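Local atomic coordinates of aspartate semialdehyde dehydrogenase (Francisella tularensis subsp. tularensis, PDB entry 4WOJ), a protein that probably catalyses the NADPH-dependent reductive dephosphorylation of L-aspartyl-4-phosphate to L-aspartate semialdehyde, the second step from aspartate towards threonine and methionine. Residues Leu37-Ser42 against Ala59-Tyr64; Glu82-Ile87 against Trp100-Ser105; Leu117-His122 against Met146-Ala151; Lys155-Glu160 against Lys283-Leu288; Leu182-Leu187 against Thr223-Leu228. One frame throughout, in Å; residues are numbered along the deposited sequence.

Contact 1 of 5, residues Leu37-Ser42 against Ala59-Tyr64; sequences LPTFFS and ALQDAY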
# COMPACT_ATOMS: atom_id res chain seq x y z
N LEU B 37 18.59 -6.02 -38.33
CA LEU B 37 19.88 -6.69 -38.11
C LEU B 37 20.33 -6.45 -36.67
O LEU B 37 21.03 -5.47 -36.38
CB LEU B 37 20.94 -6.23 -39.13
CG LEU B 37 20.51 -6.36 -40.61
CD1 LEU B 37 21.56 -5.82 -41.58
CD2 LEU B 37 20.20 -7.82 -40.93
N PRO B 38 19.95 -7.33 -35.75
CA PRO B 38 20.28 -7.03 -34.38
C PRO B 38 21.76 -7.12 -34.09
O PRO B 38 22.46 -7.90 -34.72
CB PRO B 38 19.52 -8.10 -33.58
CG PRO B 38 18.52 -8.65 -34.53
CD PRO B 38 19.19 -8.58 -35.86
N THR B 39 22.22 -6.31 -33.15
CA THR B 39 23.55 -6.43 -32.61
C THR B 39 23.44 -6.24 -31.11
O THR B 39 22.76 -5.35 -30.65
CB THR B 39 24.49 -5.39 -33.23
OG1 THR B 39 24.60 -5.65 -34.63
CG2 THR B 39 25.86 -5.44 -32.59
N PHE B 40 24.14 -7.08 -30.36
CA PHE B 40 23.96 -7.15 -28.94
C PHE B 40 25.20 -6.65 -28.22
O PHE B 40 26.26 -7.27 -28.29
CB PHE B 40 23.59 -8.58 -28.53
CG PHE B 40 22.17 -8.91 -28.87
CD1 PHE B 40 21.14 -8.49 -28.03
CD2 PHE B 40 21.85 -9.53 -30.07
CE1 PHE B 40 19.82 -8.75 -28.36
CE2 PHE B 40 20.53 -9.76 -30.40
CZ PHE B 40 19.52 -9.37 -29.54
N PHE B 41 25.04 -5.55 -27.50
CA PHE B 41 26.15 -4.88 -26.83
C PHE B 41 26.29 -5.28 -25.40
O PHE B 41 25.34 -5.69 -24.73
CB PHE B 41 25.99 -3.39 -26.91
CG PHE B 41 26.25 -2.85 -28.27
CD1 PHE B 41 25.21 -2.70 -29.16
CD2 PHE B 41 27.54 -2.54 -28.66
CE1 PHE B 41 25.46 -2.19 -30.42
CE2 PHE B 41 27.79 -2.05 -29.93
CZ PHE B 41 26.75 -1.87 -30.81
N SER B 42 27.53 -5.19 -24.92
CA SER B 42 27.85 -5.76 -23.64
C SER B 42 28.96 -4.99 -23.00
O SER B 42 29.65 -4.19 -23.64
CB SER B 42 28.23 -7.23 -23.79
OG SER B 42 27.94 -7.93 -22.60
N ALA B 59 28.68 -12.14 -32.39
CA ALA B 59 29.46 -11.84 -31.20
C ALA B 59 28.99 -10.58 -30.51
O ALA B 59 28.49 -9.65 -31.15
CB ALA B 59 30.91 -11.68 -31.58
N LEU B 60 29.19 -10.54 -29.20
CA LEU B 60 28.84 -9.36 -28.41
C LEU B 60 29.84 -8.26 -28.69
O LEU B 60 31.03 -8.47 -28.58
CB LEU B 60 28.84 -9.66 -26.92
CG LEU B 60 27.85 -10.73 -26.48
CD1 LEU B 60 28.07 -11.05 -25.02
CD2 LEU B 60 26.43 -10.27 -26.77
N GLN B 61 29.32 -7.09 -29.04
CA GLN B 61 30.16 -5.92 -29.22
C GLN B 61 30.25 -5.14 -27.91
O GLN B 61 29.57 -5.47 -26.95
CB GLN B 61 29.64 -5.10 -30.41
CG GLN B 61 29.95 -5.82 -31.72
CD GLN B 61 29.39 -5.14 -32.96
OE1 GLN B 61 29.31 -3.90 -33.06
NE2 GLN B 61 28.98 -5.97 -33.91
N ASP B 62 31.10 -4.12 -27.90
CA ASP B 62 31.42 -3.34 -26.70
C ASP B 62 30.43 -2.17 -26.49
O ASP B 62 30.28 -1.31 -27.37
CB ASP B 62 32.86 -2.82 -26.81
CG ASP B 62 33.36 -2.04 -25.58
OD1 ASP B 62 32.67 -1.96 -24.52
OD2 ASP B 62 34.48 -1.50 -25.69
N ALA B 63 29.78 -2.16 -25.33
CA ALA B 63 28.79 -1.13 -24.98
C ALA B 63 29.40 0.26 -25.03
O ALA B 63 28.77 1.21 -25.48
CB ALA B 63 28.20 -1.41 -23.61
N TYR B 64 30.64 0.36 -24.57
CA TYR B 64 31.36 1.63 -24.47
C TYR B 64 32.16 2.00 -25.71
O TYR B 64 32.70 3.11 -25.81
CB TYR B 64 32.25 1.64 -23.22
CG TYR B 64 31.43 1.61 -21.96
CD1 TYR B 64 30.83 2.78 -21.48
CD2 TYR B 64 31.20 0.42 -21.29
CE1 TYR B 64 30.03 2.75 -20.34
CE2 TYR B 64 30.42 0.38 -20.16
CZ TYR B 64 29.84 1.54 -19.68
OH TYR B 64 29.06 1.48 -18.54
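Phe41 and Gln61 pair in parallel, their CA atoms 4.8 Å apart, where strand 36-42 meets the short strand 61-62. Gln61 is held through both backbone groups: its N donates to Phe40 O at 3.2 Å, and its O accepts from Ser42 N at 2.9 Å. One step on, Ala63 N donates to Ser42 O. The Phe41 and Gln61 side chains lie on the same face of the sheet. There the Phe41 ring brings CE2 to 3.6 Å from Gln61 CB, while Asp62 O approaches the ring edge close to its plane, 3.3 Å from CD2. The ring and the Gln61 amide are turned 76° apart. These strands form one border of the parallel sheet of the Rossmann-like NAD-binding domain, with strand 61-62 outermost in the chain and strand 8-13 on the far side of 36-42. Beside Phe41, Thr39 has CG2 anti to its backbone N and sets this methyl 3.4 Å from Gln61 NE2. Leu60 packs with CD2 against Phe40 CB at 3.7 Å and with CD1 near Ser42, whose OG is hydrogen-bonded to Arg16. Beyond the pairing, Asp62 OD1 accepts from Tyr64 N in an Asx turn, the donor standing 67° out of the carboxylate plane.

Contact 2 of 5, residues Glu82-Ile87 against Trp100-Ser105; sequences EYTKEI and WIDAAS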
# COMPACT_ATOMS: atom_id res chain seq x y z
N GLU B 82 23.21 6.08 -15.58
CA GLU B 82 24.70 6.24 -15.52
C GLU B 82 25.30 5.99 -16.90
O GLU B 82 26.25 6.66 -17.31
CB GLU B 82 25.37 5.31 -14.50
CG GLU B 82 25.03 5.59 -13.04
CD GLU B 82 26.18 5.25 -12.09
OE1 GLU B 82 26.30 4.07 -11.69
OE2 GLU B 82 26.97 6.17 -11.74
N TYR B 83 24.73 5.04 -17.61
CA TYR B 83 25.20 4.65 -18.93
C TYR B 83 24.75 5.63 -19.96
O TYR B 83 25.48 5.97 -20.87
CB TYR B 83 24.70 3.25 -19.29
CG TYR B 83 25.14 2.79 -20.68
CD1 TYR B 83 26.35 2.15 -20.87
CD2 TYR B 83 24.32 2.97 -21.79
CE1 TYR B 83 26.74 1.71 -22.13
CE2 TYR B 83 24.70 2.55 -23.05
CZ TYR B 83 25.91 1.92 -23.22
OH TYR B 83 26.30 1.47 -24.47
N THR B 84 23.51 6.08 -19.86
CA THR B 84 23.03 7.08 -20.80
C THR B 84 23.85 8.35 -20.63
O THR B 84 24.14 9.04 -21.58
CB THR B 84 21.55 7.41 -20.57
OG1 THR B 84 20.79 6.19 -20.64
CG2 THR B 84 21.05 8.39 -21.62
N LYS B 85 24.21 8.63 -19.38
CA LYS B 85 25.01 9.80 -19.06
C LYS B 85 26.42 9.75 -19.60
O LYS B 85 26.94 10.74 -20.10
CB LYS B 85 25.06 10.00 -17.57
CG LYS B 85 24.14 11.13 -17.16
CD LYS B 85 24.45 11.58 -15.74
CE LYS B 85 23.37 11.11 -14.78
NZ LYS B 85 23.96 10.52 -13.54
N GLU B 86 27.03 8.58 -19.51
CA GLU B 86 28.37 8.42 -20.04
C GLU B 86 28.35 8.59 -21.54
O GLU B 86 29.22 9.21 -22.13
CB GLU B 86 28.87 7.01 -19.68
CG GLU B 86 30.11 6.55 -20.43
CD GLU B 86 31.35 6.61 -19.57
OE1 GLU B 86 31.25 6.25 -18.37
OE2 GLU B 86 32.41 7.02 -20.08
N ILE B 87 27.33 8.04 -22.18
CA ILE B 87 27.51 7.65 -23.58
C ILE B 87 26.67 8.33 -24.59
O ILE B 87 27.10 8.45 -25.74
CB ILE B 87 27.30 6.14 -23.76
CG1 ILE B 87 28.63 5.46 -23.56
CG2 ILE B 87 26.81 5.83 -25.17
CD1 ILE B 87 28.52 4.06 -23.04
N TRP B 100 17.67 6.95 -30.59
CA TRP B 100 18.03 6.49 -29.27
C TRP B 100 16.72 6.26 -28.53
O TRP B 100 15.97 7.20 -28.24
CB TRP B 100 18.87 7.56 -28.57
CG TRP B 100 19.23 7.27 -27.18
CD1 TRP B 100 18.54 7.65 -26.09
CD2 TRP B 100 20.39 6.59 -26.72
NE1 TRP B 100 19.19 7.22 -24.96
CE2 TRP B 100 20.34 6.58 -25.32
CE3 TRP B 100 21.48 5.98 -27.36
CZ2 TRP B 100 21.33 5.97 -24.53
CZ3 TRP B 100 22.48 5.39 -26.57
CH2 TRP B 100 22.39 5.38 -25.18
N ILE B 101 16.43 4.99 -28.27
CA ILE B 101 15.26 4.60 -27.49
C ILE B 101 15.81 4.20 -26.12
O ILE B 101 16.71 3.39 -26.03
CB ILE B 101 14.48 3.45 -28.16
CG1 ILE B 101 13.91 3.90 -29.50
CG2 ILE B 101 13.32 3.00 -27.29
CD1 ILE B 101 13.66 2.76 -30.47
N ASP B 102 15.26 4.78 -25.06
CA ASP B 102 15.83 4.59 -23.73
C ASP B 102 14.79 4.40 -22.65
O ASP B 102 13.77 5.11 -22.63
CB ASP B 102 16.63 5.85 -23.38
CG ASP B 102 17.65 5.61 -22.26
OD1 ASP B 102 17.55 4.58 -21.52
OD2 ASP B 102 18.53 6.50 -22.13
N ALA B 103 15.10 3.50 -21.71
CA ALA B 103 14.28 3.30 -20.49
C ALA B 103 14.59 4.28 -19.35
O ALA B 103 13.69 4.71 -18.61
CB ALA B 103 14.40 1.88 -19.96
N ALA B 104 15.86 4.63 -19.22
CA ALA B 104 16.30 5.48 -18.14
C ALA B 104 15.64 6.85 -18.25
O ALA B 104 15.10 7.21 -19.28
CB ALA B 104 17.82 5.61 -18.15
N SER B 105 15.65 7.60 -17.15
CA SER B 105 14.88 8.84 -17.02
C SER B 105 15.60 10.11 -17.39
O SER B 105 15.01 11.21 -17.41
CB SER B 105 14.44 8.97 -15.59
OG SER B 105 15.57 8.90 -14.75
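Thr84 and Asp102 reach toward each other tip to tip, bringing Thr84 OG1 to 2.7 Å from Asp102 OD2. The threonine stands on helix 81-93 with OG1 beside its own backbone N and CG2 anti to that N (chi1 -55° for OG1). From there CG2 meets the Trp100 indole obliquely, 3.8 Å from CZ2, and OG1 lies in the ring plane at the indole edge. Trp100 has CG anti to its backbone N (chi1 176°) and extends toward the helix, where its far corner, CH2, is 4.2 Å from Tyr83 CE2. Tyr83 comes to the indole edge near its plane, and Ile87 CG2 is a looser neighbour of the same CH2 atom. Helix 81-93 and strand 99-102 are successive elements of a beta-alpha-beta unit in the Rossmann-like domain; the N-to-C directions of residues 82-87 and 100-102 are 157° apart, nearly antiparallel. Just past the strand, Ala104 N donates to Asp102 OD1, closing an Asx turn. Trp100 NE1 donates to Asp102 OD2 at 3.0 Å, from above the carboxylate plane. Gly80 O is also within hydrogen-bonding reach of Thr84 OG1, so the hydroxyl proton cannot be assigned. The buried carboxylate thus receives N-H donors at both oxygens, which would be expected to favour its charged form.

Contact 3 of 5, residues Leu117-His122 against Met146-Ala151; sequences LDPLNH and MSLAIA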
# COMPACT_ATOMS: atom_id res chain seq x y z
N LEU B 117 4.36 6.44 -25.05
CA LEU B 117 3.31 5.57 -24.56
C LEU B 117 2.21 5.59 -25.62
O LEU B 117 1.21 6.33 -25.54
CB LEU B 117 2.81 6.02 -23.20
CG LEU B 117 1.80 5.11 -22.48
CD1 LEU B 117 2.41 3.78 -22.14
CD2 LEU B 117 1.33 5.80 -21.21
N ASP B 118 2.40 4.77 -26.64
CA ASP B 118 1.72 4.96 -27.92
C ASP B 118 0.20 4.72 -27.89
O ASP B 118 -0.49 5.27 -28.72
CB ASP B 118 2.35 4.09 -29.00
CG ASP B 118 2.06 2.62 -28.79
OD1 ASP B 118 2.80 1.97 -28.02
OD2 ASP B 118 1.07 2.12 -29.36
N PRO B 119 -0.32 3.93 -26.94
CA PRO B 119 -1.79 3.93 -26.87
C PRO B 119 -2.37 5.30 -26.47
O PRO B 119 -3.58 5.48 -26.48
CB PRO B 119 -2.08 2.88 -25.79
CG PRO B 119 -0.90 2.01 -25.82
CD PRO B 119 0.24 2.96 -26.00
N LEU B 120 -1.51 6.23 -26.07
CA LEU B 120 -1.97 7.60 -25.72
C LEU B 120 -1.40 8.71 -26.61
O LEU B 120 -2.06 9.71 -26.81
CB LEU B 120 -1.69 7.88 -24.24
CG LEU B 120 -2.78 7.39 -23.27
CD1 LEU B 120 -2.33 7.56 -21.84
CD2 LEU B 120 -4.07 8.17 -23.49
N ASN B 121 -0.20 8.54 -27.12
CA ASN B 121 0.45 9.61 -27.86
C ASN B 121 1.13 9.09 -29.09
O ASN B 121 2.17 9.59 -29.49
CB ASN B 121 1.49 10.32 -27.01
CG ASN B 121 2.67 9.42 -26.67
OD1 ASN B 121 2.59 8.21 -26.79
ND2 ASN B 121 3.75 10.03 -26.24
N HIS B 122 0.55 8.08 -29.71
CA HIS B 122 1.09 7.60 -30.96
C HIS B 122 1.22 8.73 -32.02
O HIS B 122 2.28 8.89 -32.66
CB HIS B 122 0.18 6.54 -31.50
CG HIS B 122 0.82 5.69 -32.54
ND1 HIS B 122 0.54 4.35 -32.67
CD2 HIS B 122 1.72 5.98 -33.51
CE1 HIS B 122 1.22 3.85 -33.69
NE2 HIS B 122 1.94 4.82 -34.22
N MET B 146 -0.68 4.16 -14.78
CA MET B 146 -1.86 4.91 -14.40
C MET B 146 -2.58 5.40 -15.63
O MET B 146 -3.80 5.25 -15.77
CB MET B 146 -1.41 6.11 -13.61
CG MET B 146 -2.54 6.99 -13.20
SD MET B 146 -1.84 8.56 -12.72
CE MET B 146 -2.38 9.46 -14.16
N SER B 147 -1.81 5.98 -16.53
CA SER B 147 -2.36 6.62 -17.70
C SER B 147 -3.10 5.62 -18.53
O SER B 147 -4.19 5.91 -19.03
CB SER B 147 -1.23 7.23 -18.54
OG SER B 147 -0.49 8.16 -17.76
N LEU B 148 -2.52 4.42 -18.69
CA LEU B 148 -3.20 3.32 -19.38
C LEU B 148 -4.50 2.89 -18.70
O LEU B 148 -5.47 2.55 -19.37
CB LEU B 148 -2.27 2.08 -19.54
CG LEU B 148 -1.08 2.23 -20.49
CD1 LEU B 148 -0.02 1.16 -20.23
CD2 LEU B 148 -1.55 2.15 -21.93
N ALA B 149 -4.52 2.85 -17.38
CA ALA B 149 -5.70 2.39 -16.68
C ALA B 149 -6.89 3.37 -16.87
O ALA B 149 -8.02 2.95 -17.15
CB ALA B 149 -5.40 2.23 -15.22
N ILE B 150 -6.64 4.66 -16.74
CA ILE B 150 -7.70 5.65 -16.93
C ILE B 150 -7.57 6.39 -18.28
O ILE B 150 -8.05 7.52 -18.45
CB ILE B 150 -7.74 6.65 -15.77
CG1 ILE B 150 -6.37 7.30 -15.56
CG2 ILE B 150 -8.17 5.93 -14.51
CD1 ILE B 150 -6.40 8.46 -14.59
N ALA B 151 -6.96 5.71 -19.25
CA ALA B 151 -6.77 6.26 -20.57
C ALA B 151 -8.07 6.80 -21.20
O ALA B 151 -8.05 7.79 -21.90
CB ALA B 151 -6.14 5.22 -21.49
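Leu120 and Ala151 have CA atoms 7.2 Å apart, and Pro119 and Leu148 7.6 Å, where the first turn of helix 118-130 faces the end of helix 141-149 and the start of helix 151-154. No hydrogen bond joins the two segments; the contact is made by aliphatic groups. Leu120 uses both methyls: CD1 sits 3.5 Å from Ser147 CB, and CD2 reaches Ala151 CB at 4.1 Å. Ser147 CB is also touched by Leu117 CD2 at 4.0 Å, while the serine OG turns back to Val143 O in its own helix. The other methyl of Leu117, CD1, meets Leu148 CD1, with Leu117 CG anti to its backbone N (chi1 -174°). Leu148 presents its second methyl, CD2, to the pyrrolidine ring of Pro119, 3.9 Å from CG, the two side chains passing obliquely. Trp355 of helix 354-369 packs on both Pro119 and Leu148. Leu117 holds the N-cap position, and its O accepts from Leu120 N and Asn121 N, which approach from opposite faces of the carbonyl plane. This is helix-to-helix packing between the start of helix 118-130 and the helix that begins at Cys141, the predicted acyl-thioester nucleophile, whose side chain is about 10 Å from that of Leu148.

Contact 4 of 5, residues Lys155-Glu160 against Lys283-Leu288; sequences KEDLVE and KLRQKL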
# COMPACT_ATOMS: atom_id res chain seq x y z
N LYS B 155 -8.21 10.61 -22.68
CA LYS B 155 -8.44 10.90 -24.08
C LYS B 155 -9.58 11.91 -24.26
O LYS B 155 -9.52 12.77 -25.10
CB LYS B 155 -8.83 9.63 -24.82
CG LYS B 155 -7.73 8.60 -24.97
CD LYS B 155 -8.35 7.29 -25.45
CE LYS B 155 -7.30 6.31 -25.95
NZ LYS B 155 -7.94 5.28 -26.83
N GLU B 156 -10.63 11.77 -23.48
CA GLU B 156 -11.73 12.73 -23.53
C GLU B 156 -11.47 14.00 -22.73
O GLU B 156 -12.36 14.77 -22.52
CB GLU B 156 -13.01 12.10 -23.05
CG GLU B 156 -13.38 10.88 -23.88
CD GLU B 156 -14.84 10.58 -23.81
OE1 GLU B 156 -15.64 11.50 -23.48
OE2 GLU B 156 -15.16 9.43 -24.08
N ASP B 157 -10.23 14.19 -22.29
CA ASP B 157 -9.88 15.30 -21.43
C ASP B 157 -10.88 15.50 -20.30
O ASP B 157 -11.26 16.64 -19.99
CB ASP B 157 -9.74 16.59 -22.24
CG ASP B 157 -8.95 17.65 -21.50
OD1 ASP B 157 -8.12 17.29 -20.61
OD2 ASP B 157 -9.15 18.85 -21.80
N LEU B 158 -11.29 14.40 -19.66
CA LEU B 158 -12.27 14.48 -18.56
C LEU B 158 -11.68 14.58 -17.15
O LEU B 158 -12.39 14.83 -16.19
CB LEU B 158 -13.25 13.30 -18.66
CG LEU B 158 -14.22 13.42 -19.85
CD1 LEU B 158 -15.09 12.20 -19.95
CD2 LEU B 158 -15.11 14.65 -19.74
N VAL B 159 -10.36 14.46 -17.03
CA VAL B 159 -9.72 14.39 -15.72
C VAL B 159 -9.14 15.75 -15.37
O VAL B 159 -8.29 16.26 -16.11
CB VAL B 159 -8.59 13.35 -15.72
CG1 VAL B 159 -7.83 13.38 -14.41
CG2 VAL B 159 -9.13 11.97 -16.02
N GLU B 160 -9.57 16.28 -14.21
CA GLU B 160 -9.13 17.58 -13.67
C GLU B 160 -7.87 17.40 -12.83
O GLU B 160 -6.93 18.16 -12.98
CB GLU B 160 -10.23 18.23 -12.81
CG GLU B 160 -10.00 19.72 -12.53
CD GLU B 160 -11.18 20.41 -11.85
OE1 GLU B 160 -12.32 20.38 -12.38
OE2 GLU B 160 -10.98 21.01 -10.78
N LYS B 283 -10.48 13.41 -9.73
CA LYS B 283 -11.49 14.46 -9.82
C LYS B 283 -11.74 14.69 -11.30
O LYS B 283 -10.81 14.88 -12.06
CB LYS B 283 -11.03 15.74 -9.17
CG LYS B 283 -12.09 16.83 -9.20
CD LYS B 283 -11.58 18.10 -8.56
CE LYS B 283 -12.71 19.01 -8.18
NZ LYS B 283 -13.38 18.54 -6.93
N LEU B 284 -13.01 14.65 -11.68
CA LEU B 284 -13.41 14.84 -13.08
C LEU B 284 -13.73 16.29 -13.42
O LEU B 284 -13.99 17.09 -12.54
CB LEU B 284 -14.62 13.94 -13.40
CG LEU B 284 -14.36 12.41 -13.35
CD1 LEU B 284 -15.65 11.66 -13.56
CD2 LEU B 284 -13.34 11.98 -14.38
N ARG B 285 -13.72 16.62 -14.70
CA ARG B 285 -14.14 17.96 -15.11
C ARG B 285 -15.67 18.10 -15.15
O ARG B 285 -16.18 19.19 -15.18
CB ARG B 285 -13.59 18.33 -16.48
CG ARG B 285 -12.09 18.38 -16.56
CD ARG B 285 -11.65 19.17 -17.77
NE ARG B 285 -10.29 18.82 -18.18
CZ ARG B 285 -9.18 19.21 -17.56
NH1 ARG B 285 -9.25 19.98 -16.47
NH2 ARG B 285 -8.00 18.84 -18.04
N GLN B 286 -16.36 16.97 -15.20
CA GLN B 286 -17.81 16.90 -15.30
C GLN B 286 -18.28 15.78 -14.42
O GLN B 286 -17.61 14.76 -14.31
CB GLN B 286 -18.21 16.46 -16.70
CG GLN B 286 -18.20 17.51 -17.79
CD GLN B 286 -18.10 16.88 -19.17
OE1 GLN B 286 -18.54 15.75 -19.38
NE2 GLN B 286 -17.50 17.60 -20.11
N LYS B 287 -19.46 15.94 -13.84
CA LYS B 287 -20.06 14.86 -13.09
C LYS B 287 -20.55 13.77 -14.05
O LYS B 287 -21.17 14.05 -15.05
CB LYS B 287 -21.16 15.37 -12.17
CG LYS B 287 -20.57 16.20 -11.02
CD LYS B 287 -20.88 17.69 -11.07
CE LYS B 287 -19.88 18.44 -10.18
NZ LYS B 287 -20.35 19.76 -9.66
N LEU B 288 -20.22 12.54 -13.73
CA LEU B 288 -20.53 11.40 -14.54
C LEU B 288 -21.07 10.31 -13.64
O LEU B 288 -20.59 10.13 -12.54
CB LEU B 288 -19.26 10.88 -15.18
CG LEU B 288 -18.64 11.64 -16.33
CD1 LEU B 288 -17.48 10.83 -16.88
CD2 LEU B 288 -19.64 11.87 -17.43
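Leu158 O accepts from Arg285 N at 2.7 Å, and Glu160 N donates to Lys283 O at 2.8 Å. These two bonds flank Val159 and Leu284, an antiparallel non-hydrogen-bonded pair where strand 159-167 begins and strand 275-284 ends in the mixed sheet of the dimerisation domain. Just ahead, Asp157, with positive phi, is the C-prime residue of the Schellman motif that ends helix 151-154. Arg285 grips it side-on with two nitrogens: NE donates to Asp157 O from above the carbonyl plane, and NH2 makes a nearly straight salt bridge to OD1 at 3.0 Å (N-H...O 170°). OD1 lies in the guanidinium plane, but the carboxylate is turned 68° from it. Val159 O sits over one guanidinium face, near the rim. Glu160 and Lys283 run side by side, pointing the same way; Lys283 NZ forms its salt bridge with Asp342. On the apolar side, Leu158 CD1 meets Leu288 CD1 at 4.1 Å, and Leu158 CD2 lies 3.6 Å from Gln286 OE1.

Contact 5 of 5, residues Leu182-Leu187 against Thr223-Leu228; sequences LQQTSL and TLAYNL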
# COMPACT_ATOMS: atom_id res chain seq x y z
N LEU B 182 13.90 -11.20 -1.43
CA LEU B 182 13.67 -12.66 -1.31
C LEU B 182 14.50 -13.22 -0.19
O LEU B 182 14.05 -14.03 0.58
CB LEU B 182 13.98 -13.41 -2.60
CG LEU B 182 13.06 -13.11 -3.79
CD1 LEU B 182 13.65 -13.69 -5.06
CD2 LEU B 182 11.66 -13.63 -3.53
N GLN B 183 15.71 -12.73 -0.06
CA GLN B 183 16.62 -13.24 0.95
C GLN B 183 16.26 -12.81 2.38
O GLN B 183 16.24 -13.62 3.31
CB GLN B 183 18.03 -12.84 0.58
CG GLN B 183 19.00 -12.90 1.73
CD GLN B 183 20.35 -13.25 1.21
OE1 GLN B 183 20.93 -12.49 0.45
NE2 GLN B 183 20.84 -14.44 1.60
N GLN B 184 15.99 -11.53 2.57
CA GLN B 184 15.46 -11.07 3.86
C GLN B 184 14.36 -12.01 4.32
O GLN B 184 14.39 -12.52 5.41
CB GLN B 184 14.90 -9.66 3.76
CG GLN B 184 15.94 -8.59 3.51
CD GLN B 184 15.32 -7.28 3.02
OE1 GLN B 184 14.09 -7.16 2.96
NE2 GLN B 184 16.19 -6.29 2.66
N THR B 185 13.40 -12.25 3.44
CA THR B 185 12.22 -13.07 3.75
C THR B 185 12.58 -14.52 4.07
O THR B 185 11.95 -15.18 4.90
CB THR B 185 11.27 -13.05 2.54
OG1 THR B 185 11.21 -11.72 2.03
CG2 THR B 185 9.90 -13.51 2.91
N SER B 186 13.61 -15.01 3.39
CA SER B 186 14.09 -16.37 3.59
C SER B 186 14.66 -16.53 4.98
O SER B 186 14.26 -17.41 5.73
CB SER B 186 15.15 -16.73 2.56
OG SER B 186 15.86 -17.90 2.98
N LEU B 187 15.59 -15.64 5.31
CA LEU B 187 16.25 -15.66 6.63
C LEU B 187 15.29 -15.50 7.81
O LEU B 187 15.34 -16.28 8.77
CB LEU B 187 17.31 -14.57 6.70
CG LEU B 187 18.45 -14.71 5.68
CD1 LEU B 187 19.29 -13.45 5.65
CD2 LEU B 187 19.31 -15.93 6.01
N THR B 223 14.99 -3.22 5.97
CA THR B 223 14.32 -4.43 5.59
C THR B 223 12.92 -4.12 5.00
O THR B 223 12.11 -3.45 5.63
CB THR B 223 14.19 -5.37 6.79
OG1 THR B 223 15.49 -5.73 7.26
CG2 THR B 223 13.43 -6.60 6.39
N LEU B 224 12.66 -4.64 3.80
CA LEU B 224 11.35 -4.47 3.14
C LEU B 224 10.37 -5.58 3.52
O LEU B 224 9.15 -5.37 3.55
CB LEU B 224 11.55 -4.41 1.62
CG LEU B 224 10.34 -4.28 0.69
CD1 LEU B 224 9.47 -3.11 1.11
CD2 LEU B 224 10.76 -4.15 -0.77
N ALA B 225 10.88 -6.76 3.86
CA ALA B 225 9.99 -7.88 4.23
C ALA B 225 9.19 -7.55 5.50
O ALA B 225 9.75 -7.04 6.47
CB ALA B 225 10.78 -9.17 4.43
N TYR B 226 7.91 -7.89 5.48
CA TYR B 226 6.95 -7.51 6.54
C TYR B 226 7.04 -6.02 6.82
O TYR B 226 6.89 -5.58 7.97
CB TYR B 226 7.18 -8.30 7.82
CG TYR B 226 7.08 -9.81 7.62
CD1 TYR B 226 5.87 -10.42 7.32
CD2 TYR B 226 8.20 -10.61 7.74
CE1 TYR B 226 5.79 -11.80 7.13
CE2 TYR B 226 8.13 -11.98 7.58
CZ TYR B 226 6.93 -12.57 7.26
OH TYR B 226 6.90 -13.94 7.10
N ASN B 227 7.27 -5.25 5.78
CA ASN B 227 7.43 -3.85 5.97
C ASN B 227 6.93 -3.06 4.78
O ASN B 227 6.42 -3.60 3.84
CB ASN B 227 8.91 -3.58 6.25
CG ASN B 227 9.12 -2.33 7.04
OD1 ASN B 227 8.18 -1.80 7.62
ND2 ASN B 227 10.35 -1.83 7.06
N LEU B 228 7.05 -1.76 4.86
CA LEU B 228 6.83 -0.90 3.69
C LEU B 228 7.67 0.38 3.83
O LEU B 228 8.03 0.77 4.91
CB LEU B 228 5.34 -0.62 3.46
CG LEU B 228 4.55 0.04 4.56
CD1 LEU B 228 4.86 1.54 4.67
CD2 LEU B 228 3.07 -0.16 4.27
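A type II beta turn, Leu224 to Asn227, is hydrogen-bonded to helix 175-191 of the dimerisation domain through one amide oxygen. Gln184 OE1 accepts from Leu224 N at 3.0 Å and, more weakly, from Ala225 N at 3.4 Å, so that two successive backbone N-H groups at the start of the turn share it. The Gln184 chain is extended beyond CG (chi2 164°), which carries CD out from the helix to the loop. Its NE2 donates to Pro216 O and Thr220 OG1, fixing which way round the buried amide lies. Gln184 and Thr223 slide past each other in opposite directions, with Thr223 CG2 3.5 Å from OE1. The second subunit packs here too: its Thr185 touches Thr185 and Tyr226, and its Gln321 N donates to Asn227 OD1. Within the loop, Asn227 ND2 bonds Thr223 O at 2.8 Å, nearly in line with the carbonyl. Beside the glutamine, Thr185 OG1, itself bonded to Leu181 O, rests 3.5 Å from Ala225 CB.

Overall arrangement
Contacts 1 and 2 both involve strands of the parallel sheet and touch: Tyr83 OH lies 2.7 Å from Ala63 O in a probable hydrogen bond, and Tyr64 packs on Ile87 and Tyr83. Contacts 3 and 4, with centres 15 Å apart, meet where Leu120 CD2 packs on Lys155 CG at 4.0 Å. Contact 4 lies about 47 Å from contact 1, centre to centre, on the opposite side of the chain's centre. Contact 5 stands apart at the dimer interface, its centre 40 Å from that of contact 4. Around the predicted catalytic residues, Ala104 of contact 2 is about 12 Å from Cys141, and Leu148 of contact 3 and Leu224 of contact 5 are about 11 and 10 Å from His276, side chain to side chain.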